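Local structure of uncharacterized protein (Staphylococcus aureus subsp. aureus, 4H0A) at residues Q156-Q161 and V166-F171; Y210-E215 and T284-W289; A232-N237 and D262-T267. The protein is of unknown function but combines a CAP (cysteine-rich secretory protein) domain with a CAP-associated N-terminal region. All coordinates share one frame; numbering follows the deposited sequence. Where two conformers were deposited one is given.

Contact 1. Residues Q156-Q161 and V166-F171; sequences QVYSDQ and VLSVRF. With EDO (1,2-ethanediol), chain C.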
ATOM      1  N   GLN A 156      -3.989  -8.711   6.045  1.00 45.66           N
ATOM      2  CA  GLN A 156      -3.555  -8.856   4.666  1.00 45.14           C
ATOM      3  C   GLN A 156      -2.061  -9.065   4.741  1.00 46.12           C
ATOM      4  O   GLN A 156      -1.367  -8.193   5.269  1.00 42.80           O
ATOM      5  CB  GLN A 156      -3.902  -7.630   3.835  1.00 44.62           C
ATOM      6  CG  GLN A 156      -5.394  -7.358   3.735  1.00 45.55           C
ATOM      7  CD  GLN A 156      -5.587  -6.227   2.779  1.00 53.49           C
ATOM      8  OE1 GLN A 156      -5.505  -5.058   3.158  1.00 46.12           O
ATOM      9  NE2 GLN A 156      -5.620  -6.541   1.494  1.00 46.28           N
ATOM     10  N   VAL A 157      -1.570 -10.229   4.304  1.00 44.84           N
ATOM     11  CA  VAL A 157      -0.154 -10.568   4.339  1.00 44.00           C
ATOM     12  C   VAL A 157       0.410 -10.394   2.939  1.00 47.90           C
ATOM     13  O   VAL A 157       0.054 -11.155   2.040  1.00 48.68           O
ATOM     14  CB  VAL A 157       0.059 -12.009   4.866  1.00 49.04           C
ATOM     15  CG1 VAL A 157       1.549 -12.304   5.050  1.00 48.37           C
ATOM     16  CG2 VAL A 157      -0.705 -12.219   6.167  1.00 49.18           C
ATOM     17  N   TYR A 158       1.296  -9.412   2.758  1.00 42.43           N
ATOM     18  CA  TYR A 158       1.898  -9.115   1.461  1.00 42.76           C
ATOM     19  C   TYR A 158       3.180  -9.882   1.282  1.00 49.60           C
ATOM     20  O   TYR A 158       4.080  -9.735   2.104  1.00 47.77           O
ATOM     21  CB  TYR A 158       2.172  -7.616   1.340  1.00 40.96           C
ATOM     22  CG  TYR A 158       0.909  -6.793   1.419  1.00 41.46           C
ATOM     23  CD1 TYR A 158       0.050  -6.694   0.334  1.00 44.78           C
ATOM     24  CD2 TYR A 158       0.552  -6.136   2.594  1.00 40.42           C
ATOM     25  CE1 TYR A 158      -1.119  -5.938   0.400  1.00 46.48           C
ATOM     26  CE2 TYR A 158      -0.619  -5.387   2.677  1.00 40.58           C
ATOM     27  CZ  TYR A 158      -1.444  -5.273   1.572  1.00 48.79           C
ATOM     28  OH  TYR A 158      -2.585  -4.514   1.663  1.00 44.13           O
ATOM     29  N   SER A 159       3.273 -10.692   0.221  1.00 51.52           N
ATOM     30  CA  SER A 159       4.477 -11.480  -0.064  1.00 54.52           C
ATOM     31  C   SER A 159       5.025 -11.148  -1.412  1.00 64.73           C
ATOM     32  O   SER A 159       4.306 -10.672  -2.291  1.00 65.75           O
ATOM     33  CB  SER A 159       4.205 -12.979  -0.017  1.00 58.58           C
ATOM     34  OG  SER A 159       3.636 -13.382   1.216  1.00 67.12           O
ATOM     35  N   ASP A 160       6.298 -11.473  -1.589  1.00 65.02           N
ATOM     36  CA  ASP A 160       7.013 -11.238  -2.826  1.00 67.26           C
ATOM     37  C   ASP A 160       6.775 -12.426  -3.763  1.00 75.42           C
ATOM     38  O   ASP A 160       6.878 -13.571  -3.332  1.00 74.32           O
ATOM     39  CB  ASP A 160       8.499 -11.070  -2.493  1.00 69.57           C
ATOM     40  CG  ASP A 160       9.337 -10.394  -3.554  1.00 84.76           C
ATOM     41  OD1 ASP A 160       8.914  -9.340  -4.058  1.00 83.41           O
ATOM     42  OD2 ASP A 160      10.436 -10.908  -3.859  1.00 94.94           O
ATOM     43  N   GLN A 161       6.462 -12.166  -5.034  1.00 75.89           N
ATOM     44  CA  GLN A 161       6.226 -13.238  -6.005  1.00 79.63           C
ATOM     45  C   GLN A 161       7.559 -13.946  -6.355  1.00 85.39           C
ATOM     46  O   GLN A 161       7.543 -15.116  -6.723  1.00 88.29           O
ATOM     47  CB  GLN A 161       5.548 -12.675  -7.273  1.00 82.45           C
ATOM     48  CG  GLN A 161       4.587 -13.637  -7.961  1.00109.48           C
ATOM     49  CD  GLN A 161       3.810 -12.927  -9.049  1.00131.92           C
ATOM     50  OE1 GLN A 161       4.391 -12.287  -9.934  1.00128.87           O
ATOM     51  NE2 GLN A 161       2.481 -13.011  -9.017  1.00123.11           N
ATOM     52  N   VAL A 166       7.432 -12.734   3.417  1.00 48.88           N
ATOM     53  CA  VAL A 166       6.508 -11.708   3.899  1.00 45.79           C
ATOM     54  C   VAL A 166       7.212 -10.335   3.881  1.00 48.25           C
ATOM     55  O   VAL A 166       8.284 -10.175   4.473  1.00 46.22           O
ATOM     56  CB  VAL A 166       5.956 -12.036   5.311  1.00 49.05           C
ATOM     57  CG1 VAL A 166       5.132 -10.862   5.869  1.00 46.85           C
ATOM     58  CG2 VAL A 166       5.125 -13.313   5.281  1.00 50.76           C
ATOM     59  N   LEU A 167       6.600  -9.362   3.186  1.00 43.26           N
ATOM     60  CA  LEU A 167       7.132  -8.007   3.047  1.00 42.54           C
ATOM     61  C   LEU A 167       6.532  -7.054   4.054  1.00 44.61           C
ATOM     62  O   LEU A 167       7.210  -6.155   4.557  1.00 43.10           O
ATOM     63  CB  LEU A 167       6.819  -7.474   1.642  1.00 42.97           C
ATOM     64  CG  LEU A 167       7.404  -8.268   0.473  1.00 50.06           C
ATOM     65  CD1 LEU A 167       6.728  -7.869  -0.821  1.00 50.85           C
ATOM     66  CD2 LEU A 167       8.918  -8.086   0.390  1.00 50.13           C
ATOM     67  N   SER A 168       5.232  -7.196   4.288  1.00 40.80           N
ATOM     68  CA  SER A 168       4.493  -6.295   5.158  1.00 37.83           C
ATOM     69  C   SER A 168       3.180  -6.943   5.558  1.00 41.44           C
ATOM     70  O   SER A 168       2.772  -7.933   4.945  1.00 43.17           O
ATOM     71  CB  SER A 168       4.237  -4.981   4.416  1.00 40.18           C
ATOM     72  OG  SER A 168       3.607  -5.196   3.163  1.00 43.55           O
ATOM     73  N   VAL A 169       2.544  -6.431   6.608  1.00 37.49           N
ATOM     74  CA  VAL A 169       1.246  -6.943   7.063  1.00 38.14           C
ATOM     75  C   VAL A 169       0.345  -5.771   7.372  1.00 41.92           C
ATOM     76  O   VAL A 169       0.801  -4.790   7.965  1.00 40.48           O
ATOM     77  CB  VAL A 169       1.362  -7.871   8.300  1.00 42.48           C
ATOM     78  CG1 VAL A 169      -0.016  -8.391   8.730  1.00 42.89           C
ATOM     79  CG2 VAL A 169       2.326  -9.028   8.039  1.00 44.05           C
ATOM     80  N   ARG A 170      -0.934  -5.869   6.998  1.00 38.28           N
ATOM     81  CA  ARG A 170      -1.919  -4.868   7.373  1.00 36.26           C
ATOM     82  C   ARG A 170      -2.984  -5.557   8.180  1.00 40.76           C
ATOM     83  O   ARG A 170      -3.659  -6.437   7.646  1.00 41.50           O
ATOM     84  CB  ARG A 170      -2.543  -4.131   6.173  1.00 36.99           C
ATOM     85  CG  ARG A 170      -3.735  -3.234   6.592  1.00 39.18           C
ATOM     86  CD  ARG A 170      -3.989  -2.114   5.614  1.00 40.86           C
ATOM     87  NE  ARG A 170      -4.404  -2.621   4.308  1.00 41.22           N
ATOM     88  CZ  ARG A 170      -4.468  -1.888   3.201  1.00 46.38           C
ATOM     89  NH1 ARG A 170      -4.171  -0.592   3.234  1.00 36.99           N
ATOM     90  NH2 ARG A 170      -4.843  -2.439   2.056  1.00 37.42           N
ATOM     91  N   PHE A 171      -3.114  -5.200   9.472  1.00 36.78           N
ATOM     92  CA  PHE A 171      -4.197  -5.720  10.310  1.00 37.56           C
ATOM     93  C   PHE A 171      -5.324  -4.718  10.198  1.00 41.74           C
ATOM     94  O   PHE A 171      -5.052  -3.519  10.304  1.00 40.25           O
ATOM     95  CB  PHE A 171      -3.754  -5.915  11.759  1.00 39.68           C
ATOM     96  CG  PHE A 171      -2.855  -7.111  11.961  1.00 43.16           C
ATOM     97  CD1 PHE A 171      -1.478  -6.981  11.888  1.00 45.04           C
ATOM     98  CD2 PHE A 171      -3.386  -8.353  12.299  1.00 46.97           C
ATOM     99  CE1 PHE A 171      -0.646  -8.075  12.121  1.00 47.48           C
ATOM    100  CE2 PHE A 171      -2.553  -9.444  12.532  1.00 51.62           C
ATOM    101  CZ  PHE A 171      -1.189  -9.300  12.438  1.00 49.08           C
TER
HETATM  102  C1  EDO C 401      -3.067   2.446   4.502  1.00 40.59           C
HETATM  103  O1  EDO C 401      -3.097   1.268   5.288  1.00 35.22           O
HETATM  104  C2  EDO C 401      -4.407   3.162   4.814  1.00 43.37           C
HETATM  105  O2  EDO C 401      -4.534   4.337   4.048  1.00 44.16           O
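Val166 pairs with Ser159 and also packs against Val157, its CG2 lying 3.7 Å from Val157 CG1. One residue on, Leu167 N donates to Tyr158 O at 2.8 Å, while the Leu167 CD1 methyl lies 3.7 Å from Asp160 N. Ser168 faces Tyr158 as well, and with Leu167 it makes a classic beta bulge in this antiparallel hairpin. Ser168 O accepts a hydrogen bond from Tyr158 N, and Ser168 OG, on the cramped side of CB between N and C, comes within 3.2 Å of Tyr158 CD2. Val169 and Val157 form a non-hydrogen-bonded pair, where Val169 CA makes a CH···O contact with Gln156 O. At Arg170 the backbone exchanges two bonds with Gln156. The two side chains run alongside each other, amide and guanidinium only 16° apart, so that NE and NH2 of Arg170 converge on the single atom Gln156 OE1, each at 2.9 Å. A bend at chi3 (65°) of Arg170 turns the guanidinium toward this oxygen. The guanidinium plane stands 69° from the Tyr158 ring, whose OH is near NH2 but poorly angled for a bond. Arg170 NH1 is salt-bridged to Asp281 and donates to an ethanediol, probably from the crystallisation liquor, while Gln156 NE2 is hydrogen-bonded to Tyr183 OH. Held by Gln156 OE1 and Asp281, the buried guanidinium probably has little rotational freedom, its charge plausibly balanced by Asp281.

Contact 2. Residues Y210-E215 and T284-W289; sequences YEVTNE and TLIHSW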
ATOM      1  N   TYR A 210       5.933   7.425  -1.919  1.00 31.30           N
ATOM      2  CA  TYR A 210       7.394   7.539  -1.811  1.00 31.10           C
ATOM      3  C   TYR A 210       7.929   6.715  -0.656  1.00 36.49           C
ATOM      4  O   TYR A 210       8.923   5.999  -0.803  1.00 36.75           O
ATOM      5  CB  TYR A 210       7.825   9.009  -1.578  1.00 31.30           C
ATOM      6  CG  TYR A 210       7.544   9.998  -2.692  1.00 32.55           C
ATOM      7  CD1 TYR A 210       7.739   9.656  -4.031  1.00 35.95           C
ATOM      8  CD2 TYR A 210       7.232  11.325  -2.402  1.00 32.90           C
ATOM      9  CE1 TYR A 210       7.567  10.589  -5.052  1.00 36.48           C
ATOM     10  CE2 TYR A 210       7.093  12.276  -3.414  1.00 34.54           C
ATOM     11  CZ  TYR A 210       7.265  11.905  -4.740  1.00 39.86           C
ATOM     12  OH  TYR A 210       7.072  12.812  -5.759  1.00 36.75           O
ATOM     13  N   GLU A 211       7.297   6.853   0.516  1.00 32.66           N
ATOM     14  CA  GLU A 211       7.753   6.165   1.731  1.00 32.16           C
ATOM     15  C   GLU A 211       7.646   4.653   1.613  1.00 35.61           C
ATOM     16  O   GLU A 211       8.596   3.968   1.962  1.00 35.20           O
ATOM     17  CB  GLU A 211       6.946   6.623   2.950  1.00 32.13           C
ATOM     18  CG  GLU A 211       7.289   8.037   3.384  1.00 34.54           C
ATOM     19  CD  GLU A 211       6.402   8.595   4.477  1.00 38.83           C
ATOM     20  OE1 GLU A 211       5.336   8.004   4.765  1.00 31.13           O
ATOM     21  OE2 GLU A 211       6.792   9.631   5.062  1.00 34.50           O
ATOM     22  N   VAL A 212       6.501   4.133   1.129  1.00 32.51           N
ATOM     23  CA  VAL A 212       6.330   2.683   1.010  1.00 32.59           C
ATOM     24  C   VAL A 212       7.283   2.134  -0.064  1.00 39.06           C
ATOM     25  O   VAL A 212       7.827   1.040   0.109  1.00 39.01           O
ATOM     26  CB  VAL A 212       4.867   2.266   0.756  1.00 35.42           C
ATOM     27  CG1 VAL A 212       4.788   0.751   0.511  1.00 35.37           C
ATOM     28  CG2 VAL A 212       3.991   2.651   1.944  1.00 34.22           C
ATOM     29  N   THR A 213       7.527   2.895  -1.148  1.00 36.66           N
ATOM     30  CA  THR A 213       8.495   2.475  -2.174  1.00 37.58           C
ATOM     31  C   THR A 213       9.868   2.295  -1.535  1.00 41.28           C
ATOM     32  O   THR A 213      10.535   1.298  -1.796  1.00 42.28           O
ATOM     33  CB  THR A 213       8.561   3.496  -3.318  1.00 40.11           C
ATOM     34  OG1 THR A 213       7.335   3.437  -4.040  1.00 42.76           O
ATOM     35  CG2 THR A 213       9.758   3.261  -4.264  1.00 38.30           C
ATOM     36  N   ASN A 214      10.286   3.251  -0.696  1.00 36.68           N
ATOM     37  CA  ASN A 214      11.592   3.182  -0.048  1.00 36.59           C
ATOM     38  C   ASN A 214      11.627   2.090   1.037  1.00 40.21           C
ATOM     39  O   ASN A 214      12.675   1.482   1.208  1.00 41.78           O
ATOM     40  CB  ASN A 214      12.025   4.558   0.494  1.00 36.72           C
ATOM     41  CG  ASN A 214      12.589   5.450  -0.600  1.00 51.12           C
ATOM     42  OD1 ASN A 214      13.065   4.972  -1.643  1.00 46.22           O
ATOM     43  ND2 ASN A 214      12.566   6.769  -0.403  1.00 36.81           N
ATOM     44  N   GLU A 215      10.507   1.788   1.714  1.00 34.74           N
ATOM     45  CA  GLU A 215      10.485   0.666   2.671  1.00 33.78           C
ATOM     46  C   GLU A 215      10.704  -0.657   1.945  1.00 39.43           C
ATOM     47  O   GLU A 215      11.457  -1.496   2.436  1.00 41.34           O
ATOM     48  CB  GLU A 215       9.150   0.605   3.444  1.00 33.06           C
ATOM     49  CG  GLU A 215       8.963   1.725   4.453  1.00 34.80           C
ATOM     50  CD  GLU A 215      10.042   1.823   5.512  1.00 44.73           C
ATOM     51  OE1 GLU A 215      10.466   0.770   6.042  1.00 40.38           O
ATOM     52  OE2 GLU A 215      10.484   2.960   5.793  1.00 41.11           O
ATOM     53  N   THR A 284      -2.180  -1.476  -1.506  1.00 39.54           N
ATOM     54  CA  THR A 284      -2.746  -2.266  -2.610  1.00 41.19           C
ATOM     55  C   THR A 284      -2.023  -1.954  -3.915  1.00 46.12           C
ATOM     56  O   THR A 284      -1.707  -2.869  -4.670  1.00 47.92           O
ATOM     57  CB  THR A 284      -4.256  -2.025  -2.766  1.00 48.11           C
ATOM     58  OG1 THR A 284      -4.869  -2.236  -1.504  1.00 47.54           O
ATOM     59  CG2 THR A 284      -4.890  -2.952  -3.798  1.00 49.21           C
ATOM     60  N   LEU A 285      -1.793  -0.677  -4.194  1.00 42.18           N
ATOM     61  CA  LEU A 285      -1.060  -0.261  -5.393  1.00 43.62           C
ATOM     62  C   LEU A 285       0.346  -0.885  -5.450  1.00 46.58           C
ATOM     63  O   LEU A 285       0.742  -1.378  -6.496  1.00 46.36           O
ATOM     64  CB  LEU A 285      -0.920   1.276  -5.412  1.00 42.56           C
ATOM     65  CG  LEU A 285      -0.047   1.816  -6.542  1.00 49.05           C
ATOM     66  CD1 LEU A 285      -0.755   1.736  -7.881  1.00 51.68           C
ATOM     67  CD2 LEU A 285       0.395   3.151  -6.228  1.00 51.71           C
ATOM     68  N   ILE A 286       1.111  -0.795  -4.349  1.00 42.32           N
ATOM     69  CA  ILE A 286       2.477  -1.336  -4.281  1.00 42.39           C
ATOM     70  C   ILE A 286       2.446  -2.851  -4.484  1.00 48.71           C
ATOM     71  O   ILE A 286       3.297  -3.371  -5.201  1.00 49.49           O
ATOM     72  CB  ILE A 286       3.167  -0.933  -2.955  1.00 43.41           C
ATOM     73  CG1 ILE A 286       3.483   0.588  -2.986  1.00 42.65           C
ATOM     74  CG2 ILE A 286       4.443  -1.786  -2.685  1.00 44.18           C
ATOM     75  CD1 ILE A 286       4.758   0.988  -3.776  1.00 50.21           C
ATOM     76  N   HIS A 287       1.462  -3.548  -3.895  1.00 46.35           N
ATOM     77  CA  HIS A 287       1.319  -4.990  -4.101  1.00 48.77           C
ATOM     78  C   HIS A 287       1.173  -5.318  -5.601  1.00 55.00           C
ATOM     79  O   HIS A 287       1.774  -6.290  -6.065  1.00 55.03           O
ATOM     80  CB  HIS A 287       0.115  -5.550  -3.315  1.00 50.25           C
ATOM     81  CG  HIS A 287      -0.261  -6.940  -3.728  1.00 56.71           C
ATOM     82  ND1 HIS A 287      -1.291  -7.169  -4.621  1.00 60.84           N
ATOM     83  CD2 HIS A 287       0.330  -8.120  -3.431  1.00 59.84           C
ATOM     84  CE1 HIS A 287      -1.322  -8.477  -4.806  1.00 62.69           C
ATOM     85  NE2 HIS A 287      -0.359  -9.089  -4.119  1.00 62.65           N
ATOM     86  N   SER A 288       0.370  -4.532  -6.347  1.00 52.92           N
ATOM     87  CA  SER A 288       0.173  -4.782  -7.777  1.00 55.94           C
ATOM     88  C   SER A 288       1.456  -4.522  -8.566  1.00 59.60           C
ATOM     89  O   SER A 288       1.772  -5.304  -9.457  1.00 61.58           O
ATOM     90  CB  SER A 288      -0.978  -3.949  -8.327  1.00 60.83           C
ATOM     91  OG  SER A 288      -2.200  -4.387  -7.756  1.00 71.76           O
ATOM     92  N   TRP A 289       2.229  -3.478  -8.207  1.00 53.98           N
ATOM     93  CA  TRP A 289       3.510  -3.217  -8.880  1.00 54.21           C
ATOM     94  C   TRP A 289       4.548  -4.288  -8.513  1.00 57.66           C
ATOM     95  O   TRP A 289       5.259  -4.769  -9.395  1.00 60.39           O
ATOM     96  CB  TRP A 289       4.041  -1.814  -8.542  1.00 50.56           C
ATOM     97  CG  TRP A 289       3.267  -0.692  -9.170  1.00 51.81           C
ATOM     98  CD1 TRP A 289       2.196  -0.794 -10.009  1.00 56.59           C
ATOM     99  CD2 TRP A 289       3.485   0.708  -8.969  1.00 50.13           C
ATOM    100  NE1 TRP A 289       1.761   0.455 -10.374  1.00 55.86           N
ATOM    101  CE2 TRP A 289       2.505   1.397  -9.716  1.00 55.10           C
ATOM    102  CE3 TRP A 289       4.412   1.451  -8.226  1.00 49.32           C
ATOM    103  CZ2 TRP A 289       2.457   2.795  -9.776  1.00 53.50           C
ATOM    104  CZ3 TRP A 289       4.368   2.835  -8.294  1.00 50.10           C
ATOM    105  CH2 TRP A 289       3.398   3.492  -9.058  1.00 51.78           C
TER
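Val212 and Ile286 supply the apolar part of this small helix-to-helix contact. Their side chains slip past each other in opposite directions, Val212 CG1 resting 3.7 Å from Ile286 CG1 and 4.1 Å from its CG2, so one valine methyl meets both branches of the isoleucine. The second touch is between a methyl and a hydroxyl: Ile286 reaches across Thr213 at about a right angle and places CD1 3.6 Å from Thr213 OG1. A bend at chi2 of Ile286 (-80°) carries CD1 over to that oxygen. Thr213 OG1 is not left wanting a polar partner there, since it is hydrogen-bonded to Leu209 O one turn back in its own helix. Within residues 284-289, Leu285 CD1 sits 3.5 Å above one face of the Trp289 ring, toward its rim, while His287 is hydrogen-bonded through NE2 to Thr144 OG1. Both helices lie against strand 315-322: Tyr210, Thr213 and Trp289 reach Leu318, and Leu285 reaches Tyr316. Helices 201-219 and 282-290 thus share one side of the central sheet, forming one helical layer of the alpha-beta-alpha sandwich that defines the CAP fold.

Contact 3. Residues A232-N237 and D262-T267; sequences AHIASN and DKNHVT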
ATOM      1  N   ALA A 232       8.601  15.090 -10.259  1.00 43.17           N
ATOM      2  CA  ALA A 232       7.243  15.189  -9.720  1.00 42.34           C
ATOM      3  C   ALA A 232       6.402  16.121 -10.595  1.00 48.97           C
ATOM      4  O   ALA A 232       5.233  15.831 -10.841  1.00 48.54           O
ATOM      5  CB  ALA A 232       7.279  15.684  -8.277  1.00 41.10           C
ATOM      6  N   HIS A 233       7.008  17.224 -11.089  1.00 47.18           N
ATOM      7  CA  HIS A 233       6.338  18.174 -11.990  0.50 48.54           C
ATOM      8  C   HIS A 233       6.001  17.488 -13.300  1.00 55.20           C
ATOM      9  O   HIS A 233       4.885  17.632 -13.811  1.00 55.57           O
ATOM     10  CB  HIS A 233       7.220  19.418 -12.255  0.50 50.43           C
ATOM     11  CG  HIS A 233       6.777  20.262 -13.415  0.50 56.30           C
ATOM     12  ND1 HIS A 233       7.337  20.112 -14.671  0.50 60.87           N
ATOM     13  CD2 HIS A 233       5.849  21.244 -13.468  0.50 58.29           C
ATOM     14  CE1 HIS A 233       6.737  21.002 -15.445  0.50 62.44           C
ATOM     15  NE2 HIS A 233       5.839  21.712 -14.762  0.50 61.36           N
ATOM     16  N   ILE A 234       6.981  16.756 -13.859  1.00 52.61           N
ATOM     17  CA  ILE A 234       6.790  16.034 -15.117  1.00 54.39           C
ATOM     18  C   ILE A 234       5.677  14.981 -14.925  1.00 55.36           C
ATOM     19  O   ILE A 234       4.799  14.878 -15.772  1.00 55.23           O
ATOM     20  CB  ILE A 234       8.123  15.395 -15.609  1.00 58.61           C
ATOM     21  CG1 ILE A 234       9.094  16.491 -16.103  1.00 60.99           C
ATOM     22  CG2 ILE A 234       7.868  14.351 -16.713  1.00 60.85           C
ATOM     23  CD1 ILE A 234      10.569  16.064 -16.179  1.00 66.14           C
ATOM     24  N   ALA A 235       5.706  14.229 -13.804  1.00 48.98           N
ATOM     25  CA  ALA A 235       4.693  13.206 -13.501  1.00 47.22           C
ATOM     26  C   ALA A 235       3.290  13.798 -13.426  1.00 50.48           C
ATOM     27  O   ALA A 235       2.350  13.209 -13.957  1.00 49.14           O
ATOM     28  CB  ALA A 235       5.013  12.516 -12.181  1.00 44.71           C
ATOM     29  N   SER A 236       3.157  14.966 -12.784  1.00 46.73           N
ATOM     30  CA  SER A 236       1.880  15.654 -12.659  1.00 47.64           C
ATOM     31  C   SER A 236       1.363  16.116 -14.026  1.00 56.32           C
ATOM     32  O   SER A 236       0.187  15.903 -14.315  1.00 56.25           O
ATOM     33  CB  SER A 236       2.004  16.837 -11.701  1.00 50.43           C
ATOM     34  OG  SER A 236       0.784  17.548 -11.603  1.00 63.77           O
ATOM     35  N   ASN A 237       2.228  16.729 -14.863  1.00 57.05           N
ATOM     36  CA  ASN A 237       1.835  17.157 -16.217  1.00 61.18           C
ATOM     37  C   ASN A 237       1.522  15.976 -17.092  1.00 69.78           C
ATOM     38  O   ASN A 237       0.555  16.028 -17.855  1.00 72.23           O
ATOM     39  CB  ASN A 237       2.931  17.993 -16.897  1.00 63.67           C
ATOM     40  CG  ASN A 237       2.879  19.446 -16.551  1.00 80.99           C
ATOM     41  OD1 ASN A 237       1.847  19.966 -16.131  1.00 73.86           O
ATOM     42  ND2 ASN A 237       3.981  20.148 -16.729  1.00 74.38           N
ATOM     43  N   ASP A 262      13.907  15.981 -21.563  1.00 95.50           N
ATOM     44  CA  ASP A 262      14.767  16.803 -22.422  1.00 98.26           C
ATOM     45  C   ASP A 262      14.261  18.248 -22.477  1.00 99.20           C
ATOM     46  O   ASP A 262      15.066  19.172 -22.379  1.00 99.33           O
ATOM     47  CB  ASP A 262      14.847  16.214 -23.841  1.00105.07           C
ATOM     48  CG  ASP A 262      15.521  14.854 -23.909  1.00117.00           C
ATOM     49  OD1 ASP A 262      15.660  14.204 -22.849  1.00114.18           O
ATOM     50  OD2 ASP A 262      15.888  14.430 -25.025  1.00127.75           O
ATOM     51  N   LYS A 263      12.932  18.439 -22.594  1.00 93.50           N
ATOM     52  CA  LYS A 263      12.279  19.758 -22.590  1.00 93.08           C
ATOM     53  C   LYS A 263      12.573  20.527 -21.286  1.00 91.73           C
ATOM     54  O   LYS A 263      12.727  21.746 -21.320  1.00 92.33           O
ATOM     55  CB  LYS A 263      10.756  19.581 -22.764  1.00 95.36           C
ATOM     56  CG  LYS A 263       9.931  20.868 -22.781  1.00117.41           C
ATOM     57  CD  LYS A 263       8.445  20.549 -22.880  1.00132.19           C
ATOM     58  CE  LYS A 263       7.571  21.766 -22.716  1.00149.45           C
ATOM     59  NZ  LYS A 263       6.133  21.398 -22.612  1.00160.29           N
ATOM     60  N   ASN A 264      12.674  19.810 -20.154  1.00 83.57           N
ATOM     61  CA  ASN A 264      12.936  20.390 -18.835  1.00 79.88           C
ATOM     62  C   ASN A 264      14.445  20.386 -18.471  1.00 83.75           C
ATOM     63  O   ASN A 264      14.787  20.687 -17.326  1.00 80.46           O
ATOM     64  CB  ASN A 264      12.128  19.637 -17.774  1.00 76.07           C
ATOM     65  CG  ASN A 264      10.652  19.954 -17.809  1.00100.75           C
ATOM     66  OD1 ASN A 264      10.127  20.614 -16.921  1.00100.65           O
ATOM     67  ND2 ASN A 264       9.926  19.468 -18.795  1.00 91.26           N
ATOM     68  N   HIS A 265      15.336  20.084 -19.445  1.00 84.27           N
ATOM     69  CA  HIS A 265      16.793  20.066 -19.285  1.00 85.49           C
ATOM     70  C   HIS A 265      17.262  19.184 -18.112  1.00 86.04           C
ATOM     71  O   HIS A 265      18.255  19.506 -17.458  1.00 86.05           O
ATOM     72  CB  HIS A 265      17.325  21.497 -19.123  1.00 87.89           C
ATOM     73  CG  HIS A 265      16.883  22.411 -20.222  1.00 95.02           C
ATOM     74  ND1 HIS A 265      17.329  22.242 -21.520  1.00101.22           N
ATOM     75  CD2 HIS A 265      16.029  23.459 -20.185  1.00 96.86           C
ATOM     76  CE1 HIS A 265      16.744  23.195 -22.228  1.00103.27           C
ATOM     77  NE2 HIS A 265      15.955  23.952 -21.465  1.00101.07           N
ATOM     78  N   VAL A 266      16.575  18.053 -17.875  1.00 79.68           N
ATOM     79  CA  VAL A 266      16.950  17.108 -16.822  1.00 76.31           C
ATOM     80  C   VAL A 266      18.048  16.201 -17.378  1.00 84.11           C
ATOM     81  O   VAL A 266      17.889  15.685 -18.485  1.00 86.72           O
ATOM     82  CB  VAL A 266      15.721  16.289 -16.336  1.00 76.72           C
ATOM     83  CG1 VAL A 266      16.117  15.277 -15.259  1.00 73.37           C
ATOM     84  CG2 VAL A 266      14.615  17.212 -15.828  1.00 74.51           C
ATOM     85  N   THR A 267      19.160  16.020 -16.643  1.00 80.98           N
ATOM     86  CA  THR A 267      20.259  15.145 -17.078  1.00 83.53           C
ATOM     87  C   THR A 267      20.039  13.759 -16.461  1.00 84.84           C
ATOM     88  O   THR A 267      19.682  13.672 -15.286  1.00 80.75           O
ATOM     89  CB  THR A 267      21.622  15.747 -16.697  1.00 94.48           C
ATOM     90  OG1 THR A 267      21.677  15.928 -15.280  1.00 90.79           O
ATOM     91  CG2 THR A 267      21.893  17.073 -17.406  1.00 96.77           C
TER
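Ile234 and Asn264 lie antiparallel to each other as side chains, the isoleucine CG1 passing 4.1 Å from Asn264 ND2 and 4.2 Å from its CG. In Asn264 the amide is turned (chi2 -109°) with ND2 directed back to Gln260 O, a hydrogen bond within its own helical end, which leaves Ile234 to meet the amide by van der Waals contact. His233 flanks the oxygen side of the same amide. Its ring is inclined at 56° to the amide plane, with ND1 3.6 Å from Asn264 OD1; this detail is uncertain, because His233 was modelled in two conformers. Further out along the isoleucine side chain, Ile234 CD1 approaches Val266 CG2 at 4.2 Å, and both residues also touch Leu261. Val266 is brought round to this position by a Schellman motif that ends helix 254-263: His265, with positive phi (53°), is its C-prime residue, His265 N bonds Asp262 O, and Val266 N bonds Leu261 O. Ile234 and Val266 continue onto Ile319 and Leu321 of strand 315-322, respectively. Dispersion therefore carries the contact, with Asn264 ND2 engaged by Gln260 O in its own helix end and the histidine lying at the solvent-exposed margin.

How the contacts relate
Along the chain, contact 1 closes first, a short hairpin loop of four residues in the CAP-associated N-terminal part. Contact 2 then opens with helix 201-219 and closes 69 residues later on helix 282-290; contact 3 is nested inside that long loop, joining helix 229-242 to the end of helix 254-263. No two contacts cross. Contacts 1 and 2 adjoin, their centres about 11 Å apart, where Tyr158 and Arg170 pack on His287 and Thr284, respectively, so helix 282-290 bridges the two parts of the protein. Tyr210 packs on Ala232, linking contacts 2 and 3, which both also rest on strand 315-322. Contact 3 lies about 34 Å, centre to centre, from contact 1.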